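Local coordinates for protein BugD (Bordetella pertussis Tohama I, PDB 2F5X) that binds aspartic acid as a periplasmic solute receptor of the tripartite tricarboxylate transporter family, probably delivering it for uptake across the inner membrane, at residues 151-154 / 155-159; 302-306 / 307-311; 126-129 / 130-133; 85-88 / 89-93. All coordinates share one frame; numbering follows the deposited sequence.

Contact 1 of 4, residues 151-154 / 155-159; sequences SHLC and GTMLV. With ASP (aspartic acid), chain D.
Gly155 N bonds back to Ser151 O (2.9 Å) at the start of helix 150-162, the helical crossover of a beta-alpha-beta unit between strands 141-144 and 167-170. The same four-residue pattern continues through the backbone pairs Thr156 to His152, Met157 to Leu153 and Leu158 to Cys154.

Among the polar side chains, Thr156 sets OG1 opposite its own carbonyl carbon, chi1 -69°, which folds the hydroxyl back on the preceding turn. There OG1 lies 2.9 Å from His152 O, already the acceptor of Thr156 N, although another acceptor competes for its proton. Thr156 OG1 also sits over one face of the His152 imidazole, toward the rim and 3.5 Å from NE2.

The apolar side is made by Leu153 and Met157, a selenomethionine, which run alongside each other with Leu153 CD1 4.0 Å from Met157 SE. A flexible, apolar pair suits this flank, which rests on Leu303 and Phe304 of helix 286-306. Covalently, Cys154 is joined to Cys190, fastening the helix to strand 188-192.

The helix start also forms part of the ligand pocket, where peptide N-H groups would favour a carboxylate. Ala150 N binds the aspartic acid as well, and Ser151 OG also pairs with Ala145 N. Both Ser151 N (2.8 Å) and Ser151 OG (2.7 Å) grip a single ligand oxygen, OD1 of the aspartic acid side chain.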
ATOM      1  N   SER A 151      -4.462   3.254  -2.841  1.00  7.20           N
ATOM      2  CA  SER A 151      -5.519   3.379  -3.834  1.00  7.46           C
ATOM      3  C   SER A 151      -6.004   4.820  -3.946  1.00  7.28           C
ATOM      4  O   SER A 151      -6.498   5.227  -4.992  1.00  7.73           O
ATOM      5  CB  SER A 151      -6.687   2.438  -3.502  1.00  6.84           C
ATOM      6  OG  SER A 151      -7.138   2.624  -2.168  1.00  8.12           O
ATOM      7  N   HIS A 152      -5.857   5.591  -2.867  1.00  7.62           N
ATOM      8  CA  HIS A 152      -6.189   7.016  -2.901  1.00  7.80           C
ATOM      9  C   HIS A 152      -5.170   7.805  -3.724  1.00  8.00           C
ATOM     10  O   HIS A 152      -5.551   8.631  -4.562  1.00  8.00           O
ATOM     11  CB  HIS A 152      -6.300   7.597  -1.489  1.00  8.02           C
ATOM     12  CG  HIS A 152      -6.357   9.095  -1.465  1.00  8.17           C
ATOM     13  ND1 HIS A 152      -5.282   9.875  -1.102  1.00  8.53           N
ATOM     14  CD2 HIS A 152      -7.360   9.953  -1.780  1.00  7.63           C
ATOM     15  CE1 HIS A 152      -5.612  11.151  -1.211  1.00  8.63           C
ATOM     16  NE2 HIS A 152      -6.870  11.226  -1.619  1.00  8.03           N
ATOM     17  N   LEU A 153      -3.882   7.557  -3.473  1.00  8.17           N
ATOM     18  CA  LEU A 153      -2.811   8.205  -4.225  1.00  8.19           C
ATOM     19  C   LEU A 153      -2.948   7.918  -5.724  1.00  8.08           C
ATOM     20  O   LEU A 153      -2.973   8.842  -6.549  1.00  8.25           O
ATOM     21  CB  LEU A 153      -1.433   7.755  -3.710  1.00  8.24           C
ATOM     22  CG  LEU A 153      -0.224   8.123  -4.593  1.00  9.01           C
ATOM     23  CD1 LEU A 153      -0.074   9.657  -4.708  1.00 10.85           C
ATOM     24  CD2 LEU A 153       1.037   7.503  -4.047  1.00  9.58           C
ATOM     25  N   CYS A 154      -3.055   6.644  -6.077  1.00  8.55           N
ATOM     26  CA  CYS A 154      -3.164   6.276  -7.481  1.00  9.00           C
ATOM     27  C   CYS A 154      -4.454   6.807  -8.090  1.00  8.49           C
ATOM     28  O   CYS A 154      -4.438   7.306  -9.208  1.00  9.07           O
ATOM     29  CB  CYS A 154      -3.075   4.770  -7.654  1.00  8.88           C
ATOM     30  SG  CYS A 154      -3.053   4.209  -9.370  1.00 10.61           S
ATOM     31  N   GLY A 155      -5.554   6.727  -7.340  1.00  8.49           N
ATOM     32  CA  GLY A 155      -6.828   7.263  -7.801  1.00  8.58           C
ATOM     33  C   GLY A 155      -6.757   8.756  -8.080  1.00  8.66           C
ATOM     34  O   GLY A 155      -7.320   9.236  -9.071  1.00  8.76           O
ATOM     35  N   THR A 156      -6.050   9.486  -7.223  1.00  8.81           N
ATOM     36  CA  THR A 156      -5.882  10.923  -7.407  1.00  9.76           C
ATOM     37  C   THR A 156      -5.117  11.177  -8.697  1.00  9.47           C
ATOM     38  O   THR A 156      -5.503  12.029  -9.507  1.00  9.79           O
ATOM     39  CB  THR A 156      -5.128  11.541  -6.194  1.00  9.86           C
ATOM     40  OG1 THR A 156      -5.985  11.502  -5.041  1.00 13.29           O
ATOM     41  CG2 THR A 156      -4.885  13.027  -6.414  1.00 11.97           C
HETATM   42  N   MSE A 157      -4.041  10.420  -8.894  1.00  9.47           N
HETATM   43  CA  MSE A 157      -3.226  10.560 -10.095  1.00  9.57           C
HETATM   44  C   MSE A 157      -4.037  10.220 -11.343  1.00  9.51           C
HETATM   45  O   MSE A 157      -3.917  10.880 -12.381  1.00  9.58           O
HETATM   46  CB  MSE A 157      -1.976   9.690  -9.987  1.00  9.88           C
HETATM   47  CG  MSE A 157      -1.006  10.217  -8.943  1.00 11.32           C
HETATM   48 SE   MSE A 157       0.409   8.950  -8.608  1.00 15.02          SE
HETATM   49  CE  MSE A 157       1.116   8.809 -10.436  1.00 12.37           C
ATOM     50  N   LEU A 158      -4.884   9.202 -11.231  1.00  9.25           N
ATOM     51  CA  LEU A 158      -5.685   8.760 -12.363  1.00  9.23           C
ATOM     52  C   LEU A 158      -6.699   9.824 -12.788  1.00  9.59           C
ATOM     53  O   LEU A 158      -6.762  10.178 -13.965  1.00  9.44           O
ATOM     54  CB  LEU A 158      -6.383   7.430 -12.051  1.00  9.25           C
ATOM     55  CG  LEU A 158      -7.264   6.854 -13.170  1.00 10.05           C
ATOM     56  CD1 LEU A 158      -6.448   6.514 -14.430  1.00 11.08           C
ATOM     57  CD2 LEU A 158      -8.027   5.623 -12.673  1.00 10.92           C
ATOM     58  N   VAL A 159      -7.473  10.358 -11.840  1.00  9.82           N
ATOM     59  CA  VAL A 159      -8.477  11.361 -12.209  1.00 10.42           C
ATOM     60  C   VAL A 159      -7.828  12.651 -12.701  1.00 10.82           C
ATOM     61  O   VAL A 159      -8.345  13.318 -13.597  1.00 11.18           O
ATOM     62  CB  VAL A 159      -9.525  11.632 -11.093  1.00  9.91           C
ATOM     63  CG1 VAL A 159     -10.248  10.340 -10.723  1.00 10.41           C
ATOM     64  CG2 VAL A 159      -8.897  12.305  -9.852  1.00 10.31           C
TER
HETATM   65  N   ASP D 901      -2.886  -1.294   1.303  1.00  7.83           N
HETATM   66  CA  ASP D 901      -4.311  -1.067   1.690  1.00  7.79           C
HETATM   67  C   ASP D 901      -4.952  -2.329   2.247  1.00  8.12           C
HETATM   68  O   ASP D 901      -6.188  -2.477   2.216  1.00  8.63           O
HETATM   69  CB  ASP D 901      -5.114  -0.562   0.498  1.00  7.59           C
HETATM   70  CG  ASP D 901      -4.678   0.809   0.050  1.00  7.57           C
HETATM   71  OD1 ASP D 901      -5.111   1.226  -1.050  1.00  7.40           O
HETATM   72  OD2 ASP D 901      -3.912   1.533   0.737  1.00  8.41           O
HETATM   73  OXT ASP D 901      -4.215  -3.194   2.721  1.00  8.21           O

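Contact 2 of 4, residues 302-306 / 307-311; sequences ELFKK and AGVEK
Val309 N returns to Phe304 O at 2.8 Å as the chain leaves helix 286-306 through a positive phi of 69° at Gly308. A second bond, nested inside the first, runs from Gly308 N to Lys305 O (3.1 Å), with the donor well above the carbonyl plane. Glycine suits this left-handed backbone position because it has no CB to strain it.

The apolar side chains meet beneath the turn. Phe304 places its ring opposite its own carbonyl carbon, chi1 -67°, so that CD1 comes 4.0 Å from Val309 CG1, an oblique approach to the ring. Leu303 CD2 packs over one face of that ring, near its rim, and Leu90 touches both Phe304 and Val309.

On the exposed side, a water donates to Lys305 O (2.7 Å) and to Glu310 OE2 (2.6 Å), joining the last turn to the tail. Lys306 NZ reaches one turn back to form a salt bridge with Glu302 OE2 (2.9 Å), using the anti lone pair of that oxygen; long charged chains are at home on such a surface. The nested pair of backbone bonds, the glycine and the apolar contact between Phe304 and Val309 together make a classic Schellman motif, terminating the helix.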
ATOM      1  N   GLU A 302       4.493  17.744  -3.163  1.00 14.86           N
ATOM      2  CA  GLU A 302       4.514  18.515  -4.404  1.00 15.88           C
ATOM      3  C   GLU A 302       3.450  18.028  -5.382  1.00 15.57           C
ATOM      4  O   GLU A 302       2.788  18.840  -6.013  1.00 15.97           O
ATOM      5  CB  GLU A 302       5.911  18.512  -5.041  1.00 16.26           C
ATOM      6  CG  GLU A 302       6.038  19.364  -6.309  1.00 20.05           C
ATOM      7  CD  GLU A 302       5.860  20.863  -6.081  1.00 25.01           C
ATOM      8  OE1 GLU A 302       6.014  21.350  -4.936  1.00 27.72           O
ATOM      9  OE2 GLU A 302       5.569  21.573  -7.070  1.00 29.24           O
ATOM     10  N   LEU A 303       3.279  16.711  -5.485  1.00 15.31           N
ATOM     11  CA  LEU A 303       2.230  16.126  -6.323  1.00 15.40           C
ATOM     12  C   LEU A 303       0.842  16.640  -5.935  1.00 15.43           C
ATOM     13  O   LEU A 303       0.076  17.075  -6.797  1.00 15.48           O
ATOM     14  CB  LEU A 303       2.271  14.594  -6.274  1.00 15.40           C
ATOM     15  CG  LEU A 303       1.308  13.857  -7.225  1.00 16.47           C
ATOM     16  CD1 LEU A 303       1.967  12.621  -7.819  1.00 17.65           C
ATOM     17  CD2 LEU A 303      -0.004  13.478  -6.536  1.00 16.63           C
ATOM     18  N   PHE A 304       0.525  16.596  -4.641  1.00 15.16           N
ATOM     19  CA  PHE A 304      -0.783  17.054  -4.175  1.00 15.41           C
ATOM     20  C   PHE A 304      -0.962  18.558  -4.340  1.00 15.71           C
ATOM     21  O   PHE A 304      -2.045  19.016  -4.710  1.00 15.62           O
ATOM     22  CB  PHE A 304      -1.051  16.614  -2.738  1.00 14.91           C
ATOM     23  CG  PHE A 304      -1.200  15.124  -2.582  1.00 15.22           C
ATOM     24  CD1 PHE A 304      -2.164  14.421  -3.304  1.00 15.50           C
ATOM     25  CD2 PHE A 304      -0.376  14.425  -1.712  1.00 15.18           C
ATOM     26  CE1 PHE A 304      -2.299  13.046  -3.159  1.00 16.39           C
ATOM     27  CE2 PHE A 304      -0.504  13.059  -1.564  1.00 15.61           C
ATOM     28  CZ  PHE A 304      -1.463  12.367  -2.280  1.00 16.37           C
ATOM     29  N   LYS A 305       0.099  19.320  -4.075  1.00 16.04           N
ATOM     30  CA  LYS A 305       0.068  20.771  -4.291  1.00 17.61           C
ATOM     31  C   LYS A 305      -0.300  21.107  -5.739  1.00 17.94           C
ATOM     32  O   LYS A 305      -1.160  21.961  -5.989  1.00 18.25           O
ATOM     33  CB  LYS A 305       1.418  21.400  -3.920  1.00 17.35           C
ATOM     34  CG  LYS A 305       1.500  22.917  -4.173  1.00 19.82           C
ATOM     35  CD  LYS A 305       2.584  23.562  -3.318  1.00 24.14           C
ATOM     36  CE  LYS A 305       2.817  25.015  -3.704  1.00 26.85           C
ATOM     37  NZ  LYS A 305       4.235  25.252  -4.117  1.00 29.38           N
ATOM     38  N   LYS A 306       0.335  20.418  -6.685  1.00 18.87           N
ATOM     39  CA  LYS A 306       0.088  20.635  -8.116  1.00 20.07           C
ATOM     40  C   LYS A 306      -1.315  20.224  -8.551  1.00 19.98           C
ATOM     41  O   LYS A 306      -1.863  20.769  -9.526  1.00 20.68           O
ATOM     42  CB  LYS A 306       1.125  19.888  -8.952  1.00 20.58           C
ATOM     43  CG  LYS A 306       2.395  20.675  -9.188  1.00 23.53           C
ATOM     44  CD  LYS A 306       3.014  20.288 -10.526  1.00 28.26           C
ATOM     45  CE  LYS A 306       4.434  19.785 -10.351  1.00 30.51           C
ATOM     46  NZ  LYS A 306       5.364  20.840  -9.833  1.00 32.65           N
ATOM     47  N   ALA A 307      -1.889  19.268  -7.827  1.00 19.41           N
ATOM     48  CA  ALA A 307      -3.234  18.773  -8.091  1.00 18.96           C
ATOM     49  C   ALA A 307      -4.302  19.585  -7.350  1.00 18.79           C
ATOM     50  O   ALA A 307      -5.500  19.307  -7.480  1.00 19.39           O
ATOM     51  CB  ALA A 307      -3.321  17.297  -7.722  1.00 18.98           C
ATOM     52  N   GLY A 308      -3.865  20.583  -6.579  1.00 17.82           N
ATOM     53  CA  GLY A 308      -4.760  21.401  -5.769  1.00 17.27           C
ATOM     54  C   GLY A 308      -5.381  20.666  -4.593  1.00 16.70           C
ATOM     55  O   GLY A 308      -6.386  21.106  -4.025  1.00 16.35           O
ATOM     56  N   VAL A 309      -4.770  19.549  -4.212  1.00 15.91           N
ATOM     57  CA  VAL A 309      -5.281  18.746  -3.108  1.00 15.85           C
ATOM     58  C   VAL A 309      -4.643  19.251  -1.819  1.00 16.13           C
ATOM     59  O   VAL A 309      -3.424  19.162  -1.642  1.00 16.13           O
ATOM     60  CB  VAL A 309      -4.985  17.252  -3.321  1.00 15.49           C
ATOM     61  CG1 VAL A 309      -5.360  16.434  -2.074  1.00 15.92           C
ATOM     62  CG2 VAL A 309      -5.733  16.740  -4.558  1.00 15.44           C
ATOM     63  N   GLU A 310      -5.471  19.806  -0.942  1.00 16.04           N
ATOM     64  CA  GLU A 310      -4.983  20.448   0.268  1.00 16.76           C
ATOM     65  C   GLU A 310      -5.221  19.580   1.497  1.00 16.44           C
ATOM     66  O   GLU A 310      -5.981  18.607   1.447  1.00 16.31           O
ATOM     67  CB  GLU A 310      -5.648  21.815   0.452  1.00 17.13           C
ATOM     68  CG  GLU A 310      -5.719  22.656  -0.817  1.00 20.17           C
ATOM     69  CD  GLU A 310      -4.358  23.058  -1.345  1.00 25.39           C
ATOM     70  OE1 GLU A 310      -3.442  23.313  -0.529  1.00 29.34           O
ATOM     71  OE2 GLU A 310      -4.204  23.122  -2.587  1.00 28.63           O
ATOM     72  N   LYS A 311      -4.557  19.935   2.595  1.00 16.30           N
ATOM     73  CA  LYS A 311      -4.750  19.259   3.876  1.00 16.35           C
ATOM     74  C   LYS A 311      -6.149  19.515   4.421  1.00 16.78           C
ATOM     75  O   LYS A 311      -6.683  20.626   4.286  1.00 16.91           O
ATOM     76  CB  LYS A 311      -3.730  19.744   4.899  1.00 16.47           C
ATOM     77  CG  LYS A 311      -2.291  19.425   4.581  1.00 16.15           C
ATOM     78  CD  LYS A 311      -1.422  19.944   5.706  1.00 17.33           C
ATOM     79  CE  LYS A 311       0.046  19.729   5.448  1.00 18.47           C
ATOM     80  NZ  LYS A 311       0.833  20.304   6.577  1.00 20.45           N
TER
HETATM   81  O   HOH W   1      -2.192  23.647  -4.146  1.00 35.35           O

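Contact 3 of 4, residues 126-129 / 130-133; sequences IKEL and AEYV
Lys127 runs out fully extended and folds only at its last bond, chi4 -81°, while Glu131 swings CG to the side opposite its own carbonyl carbon, chi1 -67°, and then stays straight. These torsions bring the two charged ends together one turn apart on helix 126-136, as an i to i+4 salt bridge. Lys127 NZ stands 2.8 Å from Glu131 OE2, meeting it on the syn side but 30° out of the carboxylate plane. A water closes the ring by accepting from Lys127 NZ (3.0 Å) and donating to Glu131 OE1 (2.7 Å), so one carboxylate oxygen is tied to the ammonium directly and the other through the water. Long, flexible chains suit this exposed flank.

Glu128 points its carboxylate back to the helix start, where OE1 accepts from Asn124 N; its own N is bonded to Asn125 OD1. Glu128 OE2 and Glu131 OE1 are 6.0 Å apart, and the nearby lysine probably softens their mutual repulsion.

The other flank is apolar and faces the protein. Ala130 and Val133 lie on Leu162 of helix 150-162, and the small alanine permits close packing there. Leu129 touches Phe121, which also meets the Tyr132 ring edge-to-face. Leu129 and Val133 run side by side, with Leu129 CD1 3.8 Å from Val133 CG2, and the same methyl CG2 lies 3.2 Å from Leu129 O.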
ATOM      1  N   ILE A 126      -6.948   0.267 -22.124  1.00  9.58           N
ATOM      2  CA  ILE A 126      -6.684   1.541 -21.447  1.00 10.27           C
ATOM      3  C   ILE A 126      -7.077   2.772 -22.287  1.00 10.32           C
ATOM      4  O   ILE A 126      -7.570   3.756 -21.734  1.00 10.84           O
ATOM      5  CB  ILE A 126      -5.210   1.616 -20.925  1.00 10.20           C
ATOM      6  CG1 ILE A 126      -4.957   2.884 -20.088  1.00  9.64           C
ATOM      7  CG2 ILE A 126      -4.189   1.513 -22.072  1.00 10.37           C
ATOM      8  CD1 ILE A 126      -5.827   3.031 -18.834  1.00  9.98           C
ATOM      9  N   LYS A 127      -6.885   2.710 -23.605  1.00 10.60           N
ATOM     10  CA  LYS A 127      -7.307   3.805 -24.480  1.00 11.14           C
ATOM     11  C   LYS A 127      -8.823   3.991 -24.384  1.00 11.31           C
ATOM     12  O   LYS A 127      -9.312   5.111 -24.187  1.00 11.41           O
ATOM     13  CB  LYS A 127      -6.893   3.550 -25.934  1.00 11.01           C
ATOM     14  CG  LYS A 127      -7.295   4.682 -26.868  1.00 13.13           C
ATOM     15  CD  LYS A 127      -6.850   4.418 -28.298  1.00 17.22           C
ATOM     16  CE  LYS A 127      -7.175   5.613 -29.183  1.00 20.01           C
ATOM     17  NZ  LYS A 127      -8.603   5.595 -29.598  1.00 23.51           N
ATOM     18  N   GLU A 128      -9.555   2.886 -24.505  1.00 11.18           N
ATOM     19  CA  GLU A 128     -11.009   2.923 -24.408  1.00 11.57           C
ATOM     20  C   GLU A 128     -11.479   3.294 -23.024  1.00 11.12           C
ATOM     21  O   GLU A 128     -12.513   3.944 -22.887  1.00 11.41           O
ATOM     22  CB  GLU A 128     -11.622   1.593 -24.794  1.00 12.27           C
ATOM     23  CG  GLU A 128     -11.471   1.287 -26.259  1.00 15.51           C
ATOM     24  CD  GLU A 128     -11.554  -0.191 -26.540  1.00 19.72           C
ATOM     25  OE1 GLU A 128     -11.801  -0.978 -25.596  1.00 22.54           O
ATOM     26  OE2 GLU A 128     -11.367  -0.561 -27.710  1.00 22.13           O
ATOM     27  N   LEU A 129     -10.729   2.887 -22.001  1.00 10.60           N
ATOM     28  CA  LEU A 129     -11.066   3.280 -20.634  1.00 10.56           C
ATOM     29  C   LEU A 129     -11.052   4.794 -20.462  1.00 10.61           C
ATOM     30  O   LEU A 129     -12.002   5.371 -19.914  1.00  9.85           O
ATOM     31  CB  LEU A 129     -10.134   2.624 -19.602  1.00 10.40           C
ATOM     32  CG  LEU A 129     -10.360   3.073 -18.150  1.00 12.11           C
ATOM     33  CD1 LEU A 129     -11.692   2.559 -17.609  1.00 12.74           C
ATOM     34  CD2 LEU A 129      -9.221   2.638 -17.237  1.00 14.35           C
ATOM     35  N   ALA A 130      -9.980   5.430 -20.929  1.00 10.87           N
ATOM     36  CA  ALA A 130      -9.851   6.884 -20.802  1.00 11.06           C
ATOM     37  C   ALA A 130     -11.005   7.593 -21.500  1.00 11.80           C
ATOM     38  O   ALA A 130     -11.596   8.534 -20.950  1.00 11.84           O
ATOM     39  CB  ALA A 130      -8.512   7.359 -21.355  1.00 11.27           C
ATOM     40  N   GLU A 131     -11.342   7.115 -22.695  1.00 11.73           N
ATOM     41  CA  GLU A 131     -12.416   7.699 -23.501  1.00 12.61           C
ATOM     42  C   GLU A 131     -13.757   7.529 -22.803  1.00 11.93           C
ATOM     43  O   GLU A 131     -14.546   8.470 -22.726  1.00 12.36           O
ATOM     44  CB  GLU A 131     -12.446   7.056 -24.895  1.00 13.13           C
ATOM     45  CG  GLU A 131     -11.217   7.380 -25.726  1.00 17.82           C
ATOM     46  CD  GLU A 131     -11.068   6.532 -26.980  1.00 22.50           C
ATOM     47  OE1 GLU A 131     -11.596   5.396 -27.029  1.00 25.87           O
ATOM     48  OE2 GLU A 131     -10.393   7.002 -27.927  1.00 24.52           O
ATOM     49  N   TYR A 132     -13.995   6.323 -22.292  1.00 10.90           N
ATOM     50  CA  TYR A 132     -15.230   5.996 -21.589  1.00 10.98           C
ATOM     51  C   TYR A 132     -15.408   6.813 -20.306  1.00 10.83           C
ATOM     52  O   TYR A 132     -16.509   7.317 -20.025  1.00 10.76           O
ATOM     53  CB  TYR A 132     -15.274   4.498 -21.274  1.00 10.56           C
ATOM     54  CG  TYR A 132     -16.600   4.049 -20.725  1.00 10.48           C
ATOM     55  CD1 TYR A 132     -17.653   3.735 -21.583  1.00 11.51           C
ATOM     56  CD2 TYR A 132     -16.813   3.968 -19.346  1.00 11.22           C
ATOM     57  CE1 TYR A 132     -18.888   3.317 -21.087  1.00 13.23           C
ATOM     58  CE2 TYR A 132     -18.046   3.547 -18.837  1.00 12.72           C
ATOM     59  CZ  TYR A 132     -19.077   3.233 -19.720  1.00 13.29           C
ATOM     60  OH  TYR A 132     -20.301   2.831 -19.237  1.00 15.36           O
ATOM     61  N   VAL A 133     -14.332   6.944 -19.530  1.00 10.50           N
ATOM     62  CA  VAL A 133     -14.393   7.695 -18.273  1.00 11.15           C
ATOM     63  C   VAL A 133     -14.640   9.190 -18.544  1.00 11.76           C
ATOM     64  O   VAL A 133     -15.460   9.823 -17.874  1.00 12.07           O
ATOM     65  CB  VAL A 133     -13.133   7.479 -17.400  1.00 10.37           C
ATOM     66  CG1 VAL A 133     -13.117   8.447 -16.200  1.00 11.34           C
ATOM     67  CG2 VAL A 133     -13.046   6.017 -16.922  1.00 10.27           C
TER
HETATM   68  O   HOH W   2     -10.501   3.453 -28.606  1.00 46.69           O

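Contact 4 of 4, residues 85-88 / 89-93; sequences STAP and SLYKN
Ser85 is linked to Ser89 through a water, which donates to Ser85 O and accepts from Ser89 OG, each at 2.6 Å. The small hydroxyl of Ser89 is well matched to this bridge, while Ser85 OG turns the other way to Ala82 O.

Thr86 comes next, and Thr86 O takes Ser89 N at 2.9 Å from above the carbonyl plane. Thr86 CB packs 3.9 Å from Leu90 CD1, the two side chains lying alongside and pointing the same way. The hydroxyl sits between the backbone N and the carbonyl carbon, chi1 60°, and is bonded to Gly83 O; it flanks Leu90 CD1 together with CB, while the methyl CG2 points off toward Leu153.

Ala87 O is held by two donors. Tyr91 N (3.0 Å) approaches almost in line with the C=O bond, whereas Leu90 N (2.9 Å) comes from well above the carbonyl plane. The ring of Tyr91 turns an edge to this same oxygen, with CD2 3.6 Å from Ala87 O. The small methyl of Ala87 leaves room for that ring, whose hydroxyl is bonded to Ile147 O.

Pro88 has no N-H to give, and its rigid ring suits a turn that mixes three-residue bonds with one four-residue bond, Tyr91 to Ala87. A water lies 2.8 Å from Pro88 O and near Tyr91 O.

This turn leads from helix 83-86 toward strand 102-117. Ser85 and Thr86 rest on Trp300 of helix 286-306, and Ala87 and Tyr91 rest on Thr61 of helix 61-68.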
ATOM      1  N   SER A  85       3.723   8.171   4.073  1.00  7.35           N
ATOM      2  CA  SER A  85       4.358   9.383   3.561  1.00  7.99           C
ATOM      3  C   SER A  85       3.408  10.358   2.859  1.00  8.36           C
ATOM      4  O   SER A  85       3.758  11.535   2.693  1.00  9.11           O
ATOM      5  CB  SER A  85       5.561   9.039   2.656  1.00  8.03           C
ATOM      6  OG  SER A  85       5.158   8.530   1.394  1.00  8.26           O
ATOM      7  N   THR A  86       2.226   9.897   2.439  1.00  8.44           N
ATOM      8  CA  THR A  86       1.265  10.820   1.819  1.00  8.38           C
ATOM      9  C   THR A  86       0.394  11.523   2.854  1.00  8.59           C
ATOM     10  O   THR A  86       0.075  12.698   2.696  1.00  8.46           O
ATOM     11  CB  THR A  86       0.344  10.119   0.783  1.00  7.99           C
ATOM     12  OG1 THR A  86      -0.411   9.079   1.431  1.00  8.83           O
ATOM     13  CG2 THR A  86       1.165   9.421  -0.310  1.00  8.38           C
ATOM     14  N   ALA A  87       0.003  10.794   3.900  1.00  8.96           N
ATOM     15  CA  ALA A  87      -0.929  11.330   4.900  1.00  9.25           C
ATOM     16  C   ALA A  87      -0.525  12.685   5.502  1.00 10.00           C
ATOM     17  O   ALA A  87      -1.394  13.533   5.707  1.00  9.67           O
ATOM     18  CB  ALA A  87      -1.220  10.290   6.006  1.00  9.26           C
ATOM     19  N   PRO A  88       0.762  12.913   5.789  1.00 10.52           N
ATOM     20  CA  PRO A  88       1.183  14.217   6.322  1.00 11.08           C
ATOM     21  C   PRO A  88       0.900  15.404   5.398  1.00 11.29           C
ATOM     22  O   PRO A  88       0.876  16.536   5.893  1.00 12.50           O
ATOM     23  CB  PRO A  88       2.690  14.036   6.539  1.00 11.44           C
ATOM     24  CG  PRO A  88       2.847  12.552   6.743  1.00 11.68           C
ATOM     25  CD  PRO A  88       1.897  11.965   5.724  1.00 10.68           C
ATOM     26  N   SER A  89       0.677  15.163   4.106  1.00 11.22           N
ATOM     27  CA  SER A  89       0.307  16.231   3.171  1.00 11.60           C
ATOM     28  C   SER A  89      -1.196  16.292   2.931  1.00 11.48           C
ATOM     29  O   SER A  89      -1.673  17.144   2.181  1.00 11.92           O
ATOM     30  CB  SER A  89       1.028  16.052   1.830  1.00 12.12           C
ATOM     31  OG  SER A  89       2.427  16.116   2.021  1.00 15.19           O
ATOM     32  N   LEU A  90      -1.942  15.389   3.565  1.00 10.64           N
ATOM     33  CA  LEU A  90      -3.371  15.239   3.277  1.00 10.69           C
ATOM     34  C   LEU A  90      -4.238  15.573   4.474  1.00 10.95           C
ATOM     35  O   LEU A  90      -5.429  15.851   4.332  1.00 11.62           O
ATOM     36  CB  LEU A  90      -3.659  13.805   2.818  1.00 10.07           C
ATOM     37  CG  LEU A  90      -3.035  13.430   1.467  1.00 10.05           C
ATOM     38  CD1 LEU A  90      -3.075  11.905   1.250  1.00  8.18           C
ATOM     39  CD2 LEU A  90      -3.728  14.187   0.324  1.00  9.89           C
ATOM     40  N   TYR A  91      -3.638  15.512   5.655  1.00 11.80           N
ATOM     41  CA  TYR A  91      -4.326  15.824   6.902  1.00 12.12           C
ATOM     42  C   TYR A  91      -3.574  16.909   7.642  1.00 12.84           C
ATOM     43  O   TYR A  91      -2.347  16.857   7.753  1.00 13.28           O
ATOM     44  CB  TYR A  91      -4.386  14.594   7.811  1.00 11.97           C
ATOM     45  CG  TYR A  91      -5.234  13.468   7.287  1.00 12.32           C
ATOM     46  CD1 TYR A  91      -6.607  13.444   7.523  1.00 13.90           C
ATOM     47  CD2 TYR A  91      -4.668  12.423   6.559  1.00 11.84           C
ATOM     48  CE1 TYR A  91      -7.398  12.408   7.054  1.00 13.38           C
ATOM     49  CE2 TYR A  91      -5.449  11.377   6.077  1.00 11.73           C
ATOM     50  CZ  TYR A  91      -6.816  11.383   6.328  1.00 12.75           C
ATOM     51  OH  TYR A  91      -7.606  10.368   5.879  1.00 11.82           O
ATOM     52  N   LYS A  92      -4.318  17.877   8.165  1.00 13.67           N
ATOM     53  CA  LYS A  92      -3.748  18.895   9.033  1.00 15.03           C
ATOM     54  C   LYS A  92      -3.078  18.246  10.237  1.00 15.44           C
ATOM     55  O   LYS A  92      -1.998  18.667  10.649  1.00 16.46           O
ATOM     56  CB  LYS A  92      -4.823  19.889   9.476  1.00 15.27           C
ATOM     57  CG  LYS A  92      -5.373  20.703   8.318  1.00 17.03           C
ATOM     58  CD  LYS A  92      -6.104  21.938   8.787  1.00 21.30           C
ATOM     59  CE  LYS A  92      -6.447  22.839   7.615  1.00 22.08           C
ATOM     60  NZ  LYS A  92      -7.614  23.708   7.935  1.00 25.75           N
ATOM     61  N   ASN A  93      -3.724  17.221  10.787  1.00 15.87           N
ATOM     62  CA  ASN A  93      -3.099  16.370  11.792  1.00 16.64           C
ATOM     63  C   ASN A  93      -3.389  14.897  11.567  1.00 15.87           C
ATOM     64  O   ASN A  93      -4.440  14.387  11.975  1.00 15.95           O
ATOM     65  CB  ASN A  93      -3.492  16.763  13.210  1.00 17.99           C
ATOM     66  CG  ASN A  93      -2.613  16.088  14.274  1.00 20.19           C
ATOM     67  OD1 ASN A  93      -1.716  15.266  13.973  1.00 21.62           O
ATOM     68  ND2 ASN A  93      -2.862  16.442  15.531  1.00 25.27           N
TER
HETATM   69  O   HOH W   3       3.510  13.806   1.387  1.00 15.75           O
HETATM   70  O   HOH W   4       0.255  17.638   8.364  1.00 18.07           O

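Along the chain the order is contact 4, contact 3, contact 1, contact 2, with no interleaving. Contacts 1, 2 and 4 form one cluster, their centres about 11 to 15 Å apart. Helix 150-162 packs on the end of helix 286-306 through Leu153, Met157, Leu303 and Phe304, and Leu90 of contact 4 touches both His152 and Val309. The C-terminal tail is thereby laid against the turn after helix 83-86. Contact 1 holds the aspartic acid through Ser151, and contacts 2 and 4 pack round its helix. Contact 3 stands apart on helix 126-136, its centre about 16 Å from that of contact 1, yet Leu162 connects the two helices at the far end of helix 150-162.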